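Local coordinates for protein YrbA (Sinorhizobium meliloti 2011, PDB 5NFM) that binds divalent metal cations such as copper through two conserved histidines and belongs to the BolA-like protein family, at residues Asp5-Ile10 / Val19-Leu24; Met51-Leu56 / Gly61-Ala66. One frame throughout, in Å; residues are numbered along the deposited sequence.

Overall arrangement
The two contacts follow one another along the chain, and their centres lie about 11 Å apart. Contact 1 packs helix 5-13 on strand 18-23, an outer strand of the mixed three-stranded sheet. Contact 2 joins the end of helix 45-56 to the short helix 63-66, which leads into strand 67-72. They meet where helix 5-13 lies against helix 45-56: Ile10 CG1 is 3.6 Å from Leu56 CD2. Each contact also holds part of a metal site. Residues 19-24 supply two lithium ligands, and residues 61-66 supply a copper ligand. His30 serves both metals through different atoms, its backbone O for lithium and NE2 for copper, so the two sit near one end of this small BolA-like fold.

Contact 1: residues Asp5-Ile10 / Val19-Leu24; sequences DIEDMI and VTIRDL. With LI (lithium ion), chain B.
Ile10 CG2 meets Val19 CG2 at 3.6 Å, the closest carbon contact between residues 5-10 and residues 19-24. One helix turn earlier, Ile6 CG2 lies 3.9 Å from Ile21 CD1. In both isoleucines of the helix CG2 is anti to the backbone N, and this turns the methyl branch onto the strand. The two pairs make the apolar, tightly packed side, and both Ile6 and Ile10 are buried.

Glu7 forms the wet side. Its extended chain runs alongside Val19 and Ile21, pointing the other way. Glu7 CB touches Ile21 CG1 at 3.9 Å, and its CG packs on Val19 CG1. The carboxylate does not bond to the strand directly. Water 1 donates to Glu7 OE1 (2.8 Å) and accepts from Ile21 N. Water 2 donates to Glu7 OE2 (3.2 Å) and accepts from Val19 N. Each carboxylate oxygen thus reaches one strand N-H through one water. Shortening Glu7 to an alanine would probably leave both waters without their carboxylate partner and the flank of Val19 less covered.

Farther along residues 19-24, Asp23 OD1 binds lithium at 1.8 Å and Leu24 O binds it at 1.9 Å. Asp27 OD1 and the backbone O of His30 complete this site.

The axes of helix residues 5-10 and strand residues 19-23 come within 8.7 Å and run roughly antiparallel, at 156°. Thr20 and Arg22 pair through their backbones with Glu34 and Ala32 of strand 31-36. Ile10 also touches Val35 of that strand. Helix 5-13 thus packs on the sheet beside helix 45-56, with Ile10 filling the seam to Val52 and Leu56.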
loop_
_atom_site.group_PDB
_atom_site.type_symbol
_atom_site.label_atom_id
_atom_site.label_comp_id
_atom_site.label_asym_id
_atom_site.label_seq_id
_atom_site.Cartn_x
_atom_site.Cartn_y
_atom_site.Cartn_z
ATOM N N ASP A 5 -6.219 -7.020 -6.002
ATOM C CA ASP A 5 -7.149 -6.176 -5.260
ATOM C C ASP A 5 -6.413 -5.182 -4.368
ATOM O O ASP A 5 -6.867 -4.045 -4.203
ATOM C CB ASP A 5 -8.106 -7.017 -4.415
ATOM C CG ASP A 5 -9.249 -7.647 -5.214
ATOM O OD1 ASP A 5 -9.435 -7.368 -6.428
ATOM O OD2 ASP A 5 -9.994 -8.429 -4.584
ATOM N N ILE A 6 -5.289 -5.583 -3.768
ATOM C CA ILE A 6 -4.530 -4.644 -2.940
ATOM C C ILE A 6 -4.107 -3.443 -3.776
ATOM O O ILE A 6 -4.326 -2.284 -3.398
ATOM C CB ILE A 6 -3.320 -5.341 -2.291
ATOM C CG1 ILE A 6 -3.766 -6.446 -1.323
ATOM C CG2 ILE A 6 -2.454 -4.320 -1.562
ATOM C CD1 ILE A 6 -2.647 -7.374 -0.894
ATOM N N GLU A 7 -3.503 -3.714 -4.939
ATOM C CA GLU A 7 -3.060 -2.643 -5.823
ATOM C C GLU A 7 -4.238 -1.769 -6.253
ATOM O O GLU A 7 -4.157 -0.534 -6.210
ATOM C CB GLU A 7 -2.323 -3.243 -7.028
ATOM C CG GLU A 7 -1.860 -2.205 -8.029
ATOM C CD GLU A 7 -0.690 -2.638 -8.909
ATOM O OE1 GLU A 7 -0.045 -3.667 -8.605
ATOM O OE2 GLU A 7 -0.422 -1.911 -9.899
ATOM N N ASP A 8 -5.347 -2.402 -6.656
ATOM C CA ASP A 8 -6.531 -1.649 -7.065
ATOM C C ASP A 8 -6.993 -0.713 -5.950
ATOM O O ASP A 8 -7.334 0.450 -6.204
ATOM C CB ASP A 8 -7.677 -2.608 -7.412
ATOM C CG ASP A 8 -7.512 -3.325 -8.756
ATOM O OD1 ASP A 8 -6.642 -2.959 -9.568
ATOM O OD2 ASP A 8 -8.316 -4.262 -8.982
ATOM N N MET A 9 -7.059 -1.211 -4.715
ATOM C CA MET A 9 -7.574 -0.380 -3.632
ATOM C C MET A 9 -6.646 0.795 -3.354
ATOM O O MET A 9 -7.103 1.918 -3.106
ATOM C CB MET A 9 -7.795 -1.225 -2.385
ATOM C CG MET A 9 -8.931 -2.222 -2.552
ATOM S SD MET A 9 -9.400 -2.958 -0.999
ATOM C CE MET A 9 -10.234 -1.533 -0.296
ATOM N N ILE A 10 -5.333 0.565 -3.393
ATOM C CA ILE A 10 -4.404 1.667 -3.170
ATOM C C ILE A 10 -4.563 2.721 -4.255
ATOM O O ILE A 10 -4.611 3.926 -3.967
ATOM C CB ILE A 10 -2.958 1.154 -3.061
ATOM C CG1 ILE A 10 -2.815 0.235 -1.844
ATOM C CG2 ILE A 10 -1.998 2.338 -2.978
ATOM C CD1 ILE A 10 -1.476 -0.492 -1.756
ATOM N N VAL A 19 2.204 1.760 -7.777
ATOM C CA VAL A 19 2.154 0.687 -6.791
ATOM C C VAL A 19 2.881 -0.535 -7.333
ATOM O O VAL A 19 2.660 -0.942 -8.476
ATOM C CB VAL A 19 0.698 0.336 -6.440
ATOM C CG1 VAL A 19 0.638 -0.800 -5.434
ATOM C CG2 VAL A 19 -0.028 1.566 -5.925
ATOM N N THR A 20 3.720 -1.136 -6.484
ATOM C CA THR A 20 4.394 -2.398 -6.768
ATOM C C THR A 20 4.088 -3.348 -5.616
ATOM O O THR A 20 4.469 -3.068 -4.477
ATOM C CB THR A 20 5.912 -2.170 -6.875
ATOM O OG1 THR A 20 6.194 -1.153 -7.853
ATOM C CG2 THR A 20 6.649 -3.455 -7.238
ATOM N N ILE A 21 3.392 -4.451 -5.898
ATOM C CA ILE A 21 2.992 -5.429 -4.882
ATOM C C ILE A 21 3.791 -6.705 -5.107
ATOM O O ILE A 21 3.773 -7.253 -6.218
ATOM C CB ILE A 21 1.482 -5.758 -4.966
ATOM C CG1 ILE A 21 0.606 -4.506 -4.805
ATOM C CG2 ILE A 21 1.086 -6.821 -3.930
ATOM C CD1 ILE A 21 0.837 -3.730 -3.533
ATOM N N ARG A 22 4.442 -7.211 -4.049
ATOM C CA ARG A 22 5.007 -8.548 -4.100
ATOM C C ARG A 22 4.411 -9.395 -2.987
ATOM O O ARG A 22 4.202 -8.938 -1.859
ATOM C CB ARG A 22 6.538 -8.564 -4.102
ATOM C CG ARG A 22 7.208 -8.344 -2.788
ATOM C CD ARG A 22 8.718 -8.291 -2.994
ATOM N NE ARG A 22 9.434 -8.140 -1.736
ATOM C CZ ARG A 22 9.950 -9.138 -1.027
ATOM N NH1 ARG A 22 9.858 -10.399 -1.436
ATOM N NH2 ARG A 22 10.573 -8.871 0.111
ATOM N N ASP A 23 4.119 -10.637 -3.333
ATOM C CA ASP A 23 3.528 -11.579 -2.393
ATOM C C ASP A 23 4.657 -12.349 -1.714
ATOM O O ASP A 23 5.305 -13.202 -2.326
ATOM C CB ASP A 23 2.558 -12.509 -3.116
ATOM C CG ASP A 23 1.890 -13.484 -2.172
ATOM O OD1 ASP A 23 2.270 -13.514 -0.984
ATOM O OD2 ASP A 23 0.994 -14.234 -2.609
ATOM N N LEU A 24 4.915 -12.027 -0.448
ATOM C CA LEU A 24 5.967 -12.714 0.297
ATOM C C LEU A 24 5.645 -14.202 0.369
ATOM O O LEU A 24 4.496 -14.590 0.645
ATOM C CB LEU A 24 6.086 -12.149 1.713
ATOM C CG LEU A 24 6.264 -10.635 1.801
ATOM C CD1 LEU A 24 6.419 -10.218 3.259
ATOM C CD2 LEU A 24 7.442 -10.161 0.977
HETATM LI LI LI B . 2.804 -13.656 0.748
HETATM O O HOH W 1 2.518 -4.701 -8.598
HETATM O O HOH W 2 1.090 0.838 -10.371
#

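Contact 2: residues Met51-Leu56 / Gly61-Ala66; sequences MVYNAL and GGILHA. With CU (copper (II) ion), chain C.
Ile63 CD1 fits between Leu56 and the ring of Tyr53. It lies 3.6 Å from Leu56 CB and 3.8 Å from Tyr53 CD1. The methyl approaches the tyrosine ring at its edge, close to the ring plane, and not over a face. Ile63 CG1 is anti to the backbone N (chi1 -172°), which carries the extended end of the side chain across to helix residues 51-56. The side chains of Tyr53 and Leu56 both run obliquely to it.

The ring of Tyr53 extends past Ile63, so that its OH comes 3.9 Å from Leu64 CD1, again with the two side chains at a slant. Water 3 sits in the plane of the tyrosine ring, 2.6 Å from Tyr53 OH. The same water lies 2.7 Å from Leu64 O, so it links the phenol to the backbone of the short helix 63-66.

His65 turns away from helix residues 51-56. Gly62 O lies above one face of its ring, offset toward the rim, and the His30 ring meets it nearly at right angles. His65 NE2 binds copper at 2.0 Å, with His30 as the second protein ligand and four waters around the metal. Gly62, at the N-cap position, has a positive phi of 64°, which suits glycine.

The chemistry is therefore divided. Carbon contacts and one water bridge join the short helix to helix 45-56, while the imidazole on its far side serves the metal. The histidine pair fits the divalent-cation binding described for YrbA.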
loop_
_atom_site.group_PDB
_atom_site.type_symbol
_atom_site.label_atom_id
_atom_site.label_comp_id
_atom_site.label_asym_id
_atom_site.label_seq_id
_atom_site.Cartn_x
_atom_site.Cartn_y
_atom_site.Cartn_z
ATOM N N MET A 51 -1.957 6.792 5.207
ATOM C CA MET A 51 -2.760 6.953 3.994
ATOM C C MET A 51 -2.969 5.622 3.283
ATOM O O MET A 51 -4.040 5.381 2.707
ATOM C CB MET A 51 -2.100 7.958 3.053
ATOM C CG MET A 51 -2.108 9.368 3.610
ATOM S SD MET A 51 -1.279 10.550 2.536
ATOM C CE MET A 51 -2.413 10.591 1.155
ATOM N N VAL A 52 -1.951 4.752 3.285
ATOM C CA VAL A 52 -2.101 3.440 2.658
ATOM C C VAL A 52 -3.074 2.569 3.454
ATOM O O VAL A 52 -3.957 1.927 2.875
ATOM C CB VAL A 52 -0.736 2.752 2.462
ATOM C CG1 VAL A 52 -0.946 1.381 1.803
ATOM C CG2 VAL A 52 0.188 3.621 1.604
ATOM N N TYR A 53 -2.938 2.536 4.790
ATOM C CA TYR A 53 -3.911 1.787 5.579
ATOM C C TYR A 53 -5.325 2.289 5.291
ATOM O O TYR A 53 -6.260 1.492 5.119
ATOM C CB TYR A 53 -3.614 1.872 7.087
ATOM C CG TYR A 53 -2.277 1.299 7.504
ATOM C CD1 TYR A 53 -1.881 0.028 7.108
ATOM C CD2 TYR A 53 -1.417 2.031 8.311
ATOM C CE1 TYR A 53 -0.656 -0.493 7.496
ATOM C CE2 TYR A 53 -0.189 1.526 8.697
ATOM C CZ TYR A 53 0.195 0.268 8.287
ATOM O OH TYR A 53 1.423 -0.204 8.690
ATOM N N ASN A 54 -5.504 3.611 5.227
ATOM C CA ASN A 54 -6.832 4.149 4.937
ATOM C C ASN A 54 -7.359 3.611 3.609
ATOM O O ASN A 54 -8.543 3.277 3.493
ATOM C CB ASN A 54 -6.799 5.676 4.858
ATOM C CG ASN A 54 -6.553 6.349 6.191
ATOM O OD1 ASN A 54 -6.567 5.712 7.252
ATOM N ND2 ASN A 54 -6.339 7.657 6.140
ATOM N N ALA A 55 -6.501 3.559 2.583
ATOM C CA ALA A 55 -6.940 3.138 1.256
ATOM C C ALA A 55 -7.424 1.689 1.237
ATOM O O ALA A 55 -8.290 1.339 0.424
ATOM C CB ALA A 55 -5.814 3.334 0.241
ATOM N N LEU A 56 -6.878 0.835 2.108
ATOM C CA LEU A 56 -7.334 -0.548 2.189
ATOM C C LEU A 56 -8.678 -0.692 2.896
ATOM O O LEU A 56 -9.297 -1.756 2.792
ATOM C CB LEU A 56 -6.264 -1.455 2.822
ATOM C CG LEU A 56 -5.294 -2.125 1.836
ATOM C CD1 LEU A 56 -6.009 -3.177 0.982
ATOM C CD2 LEU A 56 -4.572 -1.116 0.950
ATOM N N GLY A 61 -7.390 -8.195 6.640
ATOM C CA GLY A 61 -7.148 -8.521 8.036
ATOM C C GLY A 61 -5.660 -8.561 8.342
ATOM O O GLY A 61 -4.842 -8.968 7.514
ATOM N N GLY A 62 -5.304 -8.121 9.544
ATOM C CA GLY A 62 -3.917 -8.178 9.977
ATOM C C GLY A 62 -2.971 -7.314 9.171
ATOM O O GLY A 62 -1.767 -7.584 9.145
ATOM N N ILE A 63 -3.479 -6.236 8.563
ATOM C CA ILE A 63 -2.701 -5.420 7.637
ATOM C C ILE A 63 -1.419 -4.886 8.275
ATOM O O ILE A 63 -0.406 -4.725 7.583
ATOM C CB ILE A 63 -3.595 -4.294 7.065
ATOM C CG1 ILE A 63 -2.875 -3.552 5.942
ATOM C CG2 ILE A 63 -4.053 -3.329 8.162
ATOM C CD1 ILE A 63 -3.795 -2.613 5.164
ATOM N N LEU A 64 -1.433 -4.598 9.582
ATOM C CA LEU A 64 -0.230 -4.079 10.226
ATOM C C LEU A 64 0.987 -4.963 9.947
ATOM O O LEU A 64 2.079 -4.454 9.670
ATOM C CB LEU A 64 -0.464 -3.950 11.731
ATOM C CG LEU A 64 0.708 -3.402 12.544
ATOM C CD1 LEU A 64 0.988 -1.958 12.176
ATOM C CD2 LEU A 64 0.428 -3.540 14.030
ATOM N N HIS A 65 0.824 -6.290 10.040
ATOM C CA HIS A 65 1.919 -7.203 9.724
ATOM C C HIS A 65 1.847 -7.773 8.313
ATOM O O HIS A 65 2.885 -8.180 7.772
ATOM C CB HIS A 65 2.000 -8.364 10.736
ATOM C CG HIS A 65 1.003 -9.465 10.506
ATOM N ND1 HIS A 65 -0.228 -9.509 11.121
ATOM C CD2 HIS A 65 1.075 -10.581 9.738
ATOM C CE1 HIS A 65 -0.871 -10.599 10.739
ATOM N NE2 HIS A 65 -0.105 -11.270 9.898
ATOM N N ALA A 66 0.658 -7.836 7.717
ATOM C CA ALA A 66 0.482 -8.566 6.473
ATOM C C ALA A 66 0.763 -7.729 5.235
ATOM O O ALA A 66 0.852 -8.295 4.141
ATOM C CB ALA A 66 -0.926 -9.163 6.392
HETATM CU CU CU C . -0.452 -13.099 9.107
HETATM O O HOH W 3 2.202 -2.520 7.748
HETATM O O HOH W 4 -2.314 -12.743 7.614
HETATM O O HOH W 5 0.946 -14.263 10.721
HETATM O O HOH W 6 -0.772 -15.009 8.529
HETATM O O HOH W 7 -2.034 -13.520 10.297
#